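Protein A49R (Vaccinia virus, PDB 4D5T) inhibits host NF-kappa-B activation by binding BTRC, which diminishes ubiquitination of the inhibitor NFKBIA and keeps p65/RELA in the cytoplasm. Local coordinates at residues V57-I61 against I103-Y107; S17-I21 against I139-S143; D76-I80 against F114-Y118. All coordinates share one frame. Numbering follows the deposited sequence.

Contact 1. Residues V57-I61 against I103-Y107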
loop_
_atom_site.group_PDB
_atom_site.type_symbol
_atom_site.label_atom_id
_atom_site.label_comp_id
_atom_site.label_asym_id
_atom_site.label_seq_id
_atom_site.Cartn_x
_atom_site.Cartn_y
_atom_site.Cartn_z
ATOM N N VAL A 57 2.314 7.761 -0.939
ATOM C CA VAL A 57 1.220 7.696 -1.849
ATOM C C VAL A 57 -0.096 7.839 -1.114
ATOM O O VAL A 57 -1.024 8.595 -1.546
ATOM C CB VAL A 57 1.238 6.334 -2.640
ATOM C CG1 VAL A 57 -0.025 6.129 -3.489
ATOM C CG2 VAL A 57 2.445 6.272 -3.532
ATOM N N TYR A 58 -0.225 7.144 0.013
ATOM C CA TYR A 58 -1.443 7.255 0.841
ATOM C C TYR A 58 -1.729 8.740 1.183
ATOM O O TYR A 58 -2.860 9.226 1.110
ATOM C CB TYR A 58 -1.245 6.428 2.104
ATOM C CG TYR A 58 -2.420 6.301 2.992
ATOM C CD1 TYR A 58 -2.675 7.251 3.956
ATOM C CD2 TYR A 58 -3.280 5.214 2.890
ATOM C CE1 TYR A 58 -3.747 7.114 4.819
ATOM C CE2 TYR A 58 -4.374 5.074 3.740
ATOM C CZ TYR A 58 -4.603 6.036 4.671
ATOM O OH TYR A 58 -5.645 5.905 5.521
ATOM N N THR A 59 -0.680 9.449 1.558
ATOM C CA THR A 59 -0.766 10.864 1.979
ATOM C C THR A 59 -1.153 11.744 0.783
ATOM O O THR A 59 -1.976 12.636 0.920
ATOM C CB THR A 59 0.566 11.339 2.553
ATOM O OG1 THR A 59 0.811 10.615 3.742
ATOM C CG2 THR A 59 0.507 12.827 2.897
ATOM N N ILE A 60 -0.521 11.514 -0.363
ATOM C CA ILE A 60 -0.874 12.240 -1.592
ATOM C C ILE A 60 -2.337 12.080 -2.025
ATOM O O ILE A 60 -3.014 13.064 -2.350
ATOM C CB ILE A 60 0.053 11.810 -2.718
ATOM C CG1 ILE A 60 1.436 12.368 -2.405
ATOM C CG2 ILE A 60 -0.449 12.269 -4.079
ATOM C CD1 ILE A 60 2.487 11.783 -3.285
ATOM N N ILE A 61 -2.837 10.866 -1.973
ATOM C CA ILE A 61 -4.207 10.572 -2.331
ATOM C C ILE A 61 -5.173 11.270 -1.432
ATOM O O ILE A 61 -6.147 11.841 -1.909
ATOM C CB ILE A 61 -4.448 9.051 -2.387
ATOM C CG1 ILE A 61 -3.710 8.481 -3.582
ATOM C CG2 ILE A 61 -5.932 8.739 -2.451
ATOM C CD1 ILE A 61 -3.697 6.951 -3.647
ATOM N N ILE A 103 -3.465 -0.133 -0.144
ATOM C CA ILE A 103 -4.075 1.061 0.419
ATOM C C ILE A 103 -5.532 0.825 0.739
ATOM O O ILE A 103 -6.002 1.222 1.813
ATOM C CB ILE A 103 -3.860 2.228 -0.537
ATOM C CG1 ILE A 103 -2.393 2.654 -0.387
ATOM C CG2 ILE A 103 -4.834 3.349 -0.254
ATOM C CD1 ILE A 103 -1.995 3.713 -1.361
ATOM N N THR A 104 -6.232 0.096 -0.124
ATOM C CA THR A 104 -7.648 -0.258 0.156
ATOM C C THR A 104 -7.763 -1.115 1.424
ATOM O O THR A 104 -8.649 -0.870 2.285
ATOM C CB THR A 104 -8.274 -1.025 -1.020
ATOM O OG1 THR A 104 -8.316 -0.165 -2.164
ATOM C CG2 THR A 104 -9.719 -1.431 -0.678
ATOM N N LEU A 105 -6.868 -2.077 1.584
ATOM C CA LEU A 105 -6.872 -2.922 2.766
ATOM C C LEU A 105 -6.620 -2.056 4.019
ATOM O O LEU A 105 -7.196 -2.301 5.094
ATOM C CB LEU A 105 -5.864 -4.094 2.661
ATOM C CG LEU A 105 -6.288 -5.107 1.566
ATOM C CD1 LEU A 105 -5.206 -6.138 1.358
ATOM C CD2 LEU A 105 -7.567 -5.817 1.799
ATOM N N LYS A 106 -5.721 -1.082 3.938
ATOM C CA LYS A 106 -5.474 -0.155 5.041
ATOM C C LYS A 106 -6.740 0.631 5.370
ATOM O O LYS A 106 -7.118 0.725 6.549
ATOM C CB LYS A 106 -4.287 0.788 4.728
ATOM C CG LYS A 106 -4.047 1.784 5.844
ATOM C CD LYS A 106 -2.748 2.537 5.704
ATOM C CE LYS A 106 -2.713 3.568 6.848
ATOM N NZ LYS A 106 -1.407 4.157 7.075
ATOM N N TYR A 107 -7.478 1.090 4.362
ATOM C CA TYR A 107 -8.751 1.772 4.676
ATOM C C TYR A 107 -9.709 0.857 5.424
ATOM O O TYR A 107 -10.456 1.273 6.343
ATOM C CB TYR A 107 -9.456 2.293 3.433
ATOM C CG TYR A 107 -8.754 3.306 2.604
ATOM C CD1 TYR A 107 -8.070 4.401 3.172
ATOM C CD2 TYR A 107 -8.863 3.258 1.218
ATOM C CE1 TYR A 107 -7.427 5.348 2.378
ATOM C CE2 TYR A 107 -8.212 4.201 0.429
ATOM C CZ TYR A 107 -7.533 5.254 1.021
ATOM O OH TYR A 107 -6.991 6.197 0.203
HETATM O O HOH W 1 -5.453 8.464 1.304
#
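Ile103 opens the run and makes its apolar floor: Ile103 CD1 lies 3.8 Å from Val57 CG1 and 4.3 Å from Ile61 CD1, while Ile103 CG2 comes within 4.0 Å of Tyr58 CD2. Here the backbones are closest, Tyr58 CA and Ile103 CA being 6.7 Å apart. One turn on, Lys106 extends through four trans torsions across the Tyr58 ring. Lys106 CE is 4.0 Å from the centroid of the Tyr58 ring, a CH-pi contact, and Lys106 NZ stands 4.3 Å from it, 8° off the normal, a cation-pi interaction; the same lysine makes a second cation-pi pair with Phe39. Tyr107 follows, Tyr107 CE1 3.4 Å from Tyr58 CE2, the two ring planes oblique at 42°. Tyr107 OH touches Ile61 CG2 at 3.8 Å and shares a water with the backbone, the water lying 3.0 Å from Tyr107 OH and donating to Tyr58 O at 2.7 Å. Tyr58 OH is hydrogen-bonded to Glu64 and Asn110. Large side chains, Tyr58 above all, fill the gap between segment axes 11.8 Å apart and crossing at -72°. The contact lies in the buried core of A49's all-helical Bcl-2 fold, where helix 49-61 crosses helix 95-109.

Contact 2. Residues S17-I21 against I139-S143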
loop_
_atom_site.group_PDB
_atom_site.type_symbol
_atom_site.label_atom_id
_atom_site.label_comp_id
_atom_site.label_asym_id
_atom_site.label_seq_id
_atom_site.Cartn_x
_atom_site.Cartn_y
_atom_site.Cartn_z
ATOM N N SER A 17 11.046 6.500 -4.821
ATOM C CA SER A 17 11.008 5.416 -5.837
ATOM C C SER A 17 12.427 4.992 -6.266
ATOM O O SER A 17 12.690 3.787 -6.390
ATOM C CB SER A 17 10.140 5.781 -7.061
ATOM O OG SER A 17 10.595 6.931 -7.736
ATOM N N GLN A 18 13.327 5.942 -6.377
ATOM C CA GLN A 18 14.751 5.654 -6.575
ATOM C C GLN A 18 15.368 4.861 -5.412
ATOM O O GLN A 18 16.172 3.963 -5.640
ATOM C CB GLN A 18 15.588 6.931 -6.762
ATOM C CG GLN A 18 15.542 7.574 -8.113
ATOM C CD GLN A 18 15.996 6.671 -9.297
ATOM O OE1 GLN A 18 16.693 5.650 -9.140
ATOM N NE2 GLN A 18 15.524 7.025 -10.501
ATOM N N LEU A 19 14.992 5.194 -4.188
ATOM C CA LEU A 19 15.482 4.433 -2.999
ATOM C C LEU A 19 14.960 2.999 -2.982
ATOM O O LEU A 19 15.708 2.069 -2.700
ATOM C CB LEU A 19 15.127 5.146 -1.709
ATOM C CG LEU A 19 15.804 4.554 -0.462
ATOM C CD1 LEU A 19 17.323 4.680 -0.561
ATOM C CD2 LEU A 19 15.315 5.216 0.814
ATOM N N VAL A 20 13.697 2.810 -3.375
ATOM C CA VAL A 20 13.150 1.471 -3.483
ATOM C C VAL A 20 13.939 0.606 -4.451
ATOM O O VAL A 20 14.357 -0.487 -4.090
ATOM C CB VAL A 20 11.658 1.477 -3.920
ATOM C CG1 VAL A 20 11.199 0.063 -4.202
ATOM C CG2 VAL A 20 10.822 2.107 -2.818
ATOM N N ILE A 21 14.147 1.091 -5.664
ATOM C CA ILE A 21 14.956 0.358 -6.629
ATOM C C ILE A 21 16.406 0.091 -6.129
ATOM O O ILE A 21 16.904 -1.007 -6.299
ATOM C CB ILE A 21 14.833 0.901 -8.066
ATOM C CG1 ILE A 21 15.205 -0.111 -9.108
ATOM C CG2 ILE A 21 15.709 2.065 -8.359
ATOM C CD1 ILE A 21 14.076 -1.040 -9.482
ATOM N N ILE A 139 8.172 0.239 -10.383
ATOM C CA ILE A 139 8.032 1.363 -9.453
ATOM C C ILE A 139 8.344 2.761 -10.002
ATOM O O ILE A 139 7.663 3.754 -9.684
ATOM C CB ILE A 139 8.790 1.159 -8.097
ATOM C CG1 ILE A 139 8.266 2.200 -7.062
ATOM C CG2 ILE A 139 10.286 1.152 -8.255
ATOM C CD1 ILE A 139 8.112 1.713 -5.701
ATOM N N LEU A 140 9.376 2.849 -10.841
ATOM C CA LEU A 140 9.719 4.180 -11.391
ATOM C C LEU A 140 8.543 4.709 -12.227
ATOM O O LEU A 140 8.146 5.877 -12.111
ATOM C CB LEU A 140 11.015 4.102 -12.150
ATOM C CG LEU A 140 12.248 3.728 -11.303
ATOM C CD1 LEU A 140 13.465 3.707 -12.195
ATOM C CD2 LEU A 140 12.568 4.597 -10.066
ATOM N N GLN A 141 8.010 3.858 -13.097
ATOM C CA GLN A 141 6.880 4.287 -13.920
ATOM C C GLN A 141 5.670 4.651 -13.078
ATOM O O GLN A 141 4.961 5.602 -13.426
ATOM C CB GLN A 141 6.475 3.215 -14.915
ATOM C CG GLN A 141 5.379 3.617 -15.879
ATOM C CD GLN A 141 5.772 4.786 -16.763
ATOM O OE1 GLN A 141 6.672 4.665 -17.564
ATOM N NE2 GLN A 141 5.091 5.926 -16.615
ATOM N N LEU A 142 5.384 3.835 -12.073
ATOM C CA LEU A 142 4.228 4.088 -11.209
ATOM C C LEU A 142 4.366 5.425 -10.479
ATOM O O LEU A 142 3.404 6.200 -10.381
ATOM C CB LEU A 142 4.045 3.008 -10.190
ATOM C CG LEU A 142 2.889 3.264 -9.224
ATOM C CD1 LEU A 142 1.562 3.401 -9.943
ATOM C CD2 LEU A 142 2.794 2.135 -8.255
ATOM N N SER A 143 5.571 5.701 -10.013
ATOM C CA SER A 143 5.856 7.040 -9.440
ATOM C C SER A 143 5.474 8.181 -10.428
ATOM O O SER A 143 4.845 9.159 -10.054
ATOM C CB SER A 143 7.342 7.109 -9.052
ATOM O OG SER A 143 7.691 8.419 -8.588
#
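This is an antiparallel helix-helix contact, partly buried, that joins helix 9-23 near the N terminus to the long C-terminal helix 132-150. The segment axes run at 171° to each other and approach to 9.5 Å. Ser17 permits the closeness: Ser17 CA is 5.8 Å from Leu140 CA, and the small serine side chain lets Leu140 CD2 reach to 3.8 Å from Ser17 O. On the inner side Val20 CG1 meets Ile139 CD1 at 3.8 Å, and Ile139 also packs on Phe53 of helix 49-61. Toward the surface Leu140 CD2 lies 3.8 Å from Gln18 NE2 and 4.4 Å from Ile21 CG2, so one methyl is bordered by three residues of the partner helix. Ser17 OG and Ser143 OG stand 3.4 Å apart; Ser17 OG is hydrogen-bonded to the backbone of its own helix, at Leu13 O and Ala14 O. Small and branched side chains interleaved between nearly antiparallel segments join the first and last helices of this Bcl-2-like helical bundle.

Contact 3. Residues D76-I80 against F114-Y118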
loop_
_atom_site.group_PDB
_atom_site.type_symbol
_atom_site.label_atom_id
_atom_site.label_comp_id
_atom_site.label_asym_id
_atom_site.label_seq_id
_atom_site.Cartn_x
_atom_site.Cartn_y
_atom_site.Cartn_z
ATOM N N ASP A 76 -21.072 -6.715 5.297
ATOM C CA ASP A 76 -20.009 -7.702 5.323
ATOM C C ASP A 76 -19.802 -8.370 3.982
ATOM O O ASP A 76 -18.661 -8.691 3.632
ATOM C CB ASP A 76 -20.225 -8.744 6.416
ATOM C CG ASP A 76 -19.563 -8.334 7.712
ATOM O OD1 ASP A 76 -18.281 -8.389 7.814
ATOM O OD2 ASP A 76 -20.335 -7.914 8.597
ATOM N N ASN A 77 -20.888 -8.572 3.260
ATOM C CA ASN A 77 -20.804 -9.173 1.940
ATOM C C ASN A 77 -20.010 -8.359 0.924
ATOM O O ASN A 77 -19.170 -8.874 0.144
ATOM C CB ASN A 77 -22.187 -9.371 1.415
ATOM C CG ASN A 77 -22.289 -10.654 0.626
ATOM O OD1 ASN A 77 -22.415 -11.747 1.209
ATOM N ND2 ASN A 77 -22.183 -10.548 -0.698
ATOM N N GLU A 78 -20.280 -7.055 0.939
ATOM C CA GLU A 78 -19.543 -6.102 0.124
ATOM C C GLU A 78 -18.082 -6.029 0.508
ATOM O O GLU A 78 -17.209 -5.879 -0.364
ATOM C CB GLU A 78 -20.190 -4.713 0.245
ATOM C CG GLU A 78 -21.510 -4.653 -0.456
ATOM C CD GLU A 78 -22.314 -3.392 -0.142
ATOM O OE1 GLU A 78 -22.368 -2.961 1.037
ATOM O OE2 GLU A 78 -22.942 -2.886 -1.082
ATOM N N ILE A 79 -17.779 -6.108 1.805
ATOM C CA ILE A 79 -16.366 -6.085 2.236
ATOM C C ILE A 79 -15.629 -7.340 1.783
ATOM O O ILE A 79 -14.487 -7.297 1.370
ATOM C CB ILE A 79 -16.232 -5.963 3.776
ATOM C CG1 ILE A 79 -16.516 -4.546 4.190
ATOM C CG2 ILE A 79 -14.801 -6.256 4.237
ATOM C CD1 ILE A 79 -15.532 -3.508 3.659
ATOM N N ILE A 80 -16.297 -8.492 1.903
ATOM C CA ILE A 80 -15.694 -9.754 1.429
ATOM C C ILE A 80 -15.409 -9.679 -0.030
ATOM O O ILE A 80 -14.335 -10.056 -0.482
ATOM C CB ILE A 80 -16.615 -10.946 1.709
ATOM C CG1 ILE A 80 -16.641 -11.217 3.220
ATOM C CG2 ILE A 80 -16.110 -12.171 1.000
ATOM C CD1 ILE A 80 -17.745 -12.162 3.681
ATOM N N PHE A 114 -14.295 -4.219 10.994
ATOM C CA PHE A 114 -13.707 -5.012 9.922
ATOM C C PHE A 114 -12.282 -5.467 10.261
ATOM O O PHE A 114 -11.898 -6.561 9.926
ATOM C CB PHE A 114 -13.744 -4.264 8.571
ATOM C CG PHE A 114 -15.132 -3.951 8.083
ATOM C CD1 PHE A 114 -16.177 -4.852 8.236
ATOM C CD2 PHE A 114 -15.386 -2.744 7.435
ATOM C CE1 PHE A 114 -17.460 -4.532 7.811
ATOM C CE2 PHE A 114 -16.666 -2.425 6.967
ATOM C CZ PHE A 114 -17.711 -3.325 7.163
ATOM N N LYS A 115 -11.573 -4.705 11.077
ATOM C CA LYS A 115 -10.261 -5.128 11.517
ATOM C C LYS A 115 -10.374 -6.323 12.398
ATOM O O LYS A 115 -9.613 -7.284 12.298
ATOM C CB LYS A 115 -9.544 -3.995 12.269
ATOM C CG LYS A 115 -8.167 -4.408 12.788
ATOM C CD LYS A 115 -7.332 -3.175 13.043
ATOM C CE LYS A 115 -6.060 -3.503 13.797
ATOM N NZ LYS A 115 -5.126 -2.340 13.679
ATOM N N THR A 116 -11.325 -6.280 13.351
ATOM C CA THR A 116 -11.545 -7.426 14.201
ATOM C C THR A 116 -11.888 -8.688 13.426
ATOM O O THR A 116 -11.350 -9.784 13.697
ATOM C CB THR A 116 -12.696 -7.164 15.194
ATOM O OG1 THR A 116 -12.352 -6.059 15.991
ATOM C CG2 THR A 116 -12.884 -8.364 16.095
ATOM N N THR A 117 -12.758 -8.557 12.437
ATOM C CA THR A 117 -13.178 -9.741 11.646
ATOM C C THR A 117 -12.081 -10.281 10.669
ATOM O O THR A 117 -11.935 -11.483 10.532
ATOM C CB THR A 117 -14.445 -9.404 10.833
ATOM O OG1 THR A 117 -15.461 -8.909 11.711
ATOM C CG2 THR A 117 -14.945 -10.631 10.051
ATOM N N TYR A 118 -11.340 -9.386 10.011
ATOM C CA TYR A 118 -10.550 -9.801 8.851
ATOM C C TYR A 118 -9.044 -9.627 9.006
ATOM O O TYR A 118 -8.313 -10.126 8.163
ATOM C CB TYR A 118 -11.016 -9.060 7.591
ATOM C CG TYR A 118 -12.464 -9.306 7.209
ATOM C CD1 TYR A 118 -12.872 -10.486 6.605
ATOM C CD2 TYR A 118 -13.440 -8.344 7.469
ATOM C CE1 TYR A 118 -14.237 -10.689 6.285
ATOM C CE2 TYR A 118 -14.791 -8.554 7.203
ATOM C CZ TYR A 118 -15.198 -9.720 6.605
ATOM O OH TYR A 118 -16.587 -9.827 6.278
#
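Ile79 is the apolar centre, set against two aromatic rings. Ile79 CG1 sits over the face of Phe114, 3.5 Å from the ring centroid and 17° off the normal, a CH-pi contact whose closest approach is 3.4 Å to Phe114 CZ. Ile79 CG2 lies 3.8 Å from Tyr118 CE2. Farther out, Ile80 CG1 borders the same tyrosine, 3.9 Å from Tyr118 CE1 and 3.4 Å from Tyr118 OH. At the polar edge, nearer solvent, Tyr118 OH donates a 2.7 Å hydrogen bond to Asp76 OD1, which lies near the plane of the tyrosine ring and also comes within 3.9 Å of Phe114 CE1. The aromatic side chains thus span a wide gap: Ile79 CA and Phe114 CA are 8.2 Å apart, and the segment axes, crossing at -62°, approach no nearer than 12.2 Å. The start of helix 76-87 thus packs on the first two turns of helix 112-126, helices that have helix 95-109 between them in sequence.

In the fold
From the N terminus, helix 9-23 comes first and finds its partner in the last helix, 132-150, so contact 2 closes a loop of 117 residues, most of the chain. Contacts 1 and 3 are both nested inside it. Contact 1 begins on helix 49-61 and closes on helix 95-109; contact 3 begins between these, on helix 76-87, and closes beyond them on helix 112-126, so the two loops cross. Contact 1 lies nearest the middle of the chain, its centre about 17 Å from that of contact 2 and about 18 Å from that of contact 3. Contacts 2 and 3, centres about 32 Å apart, hold opposite sides of the bundle.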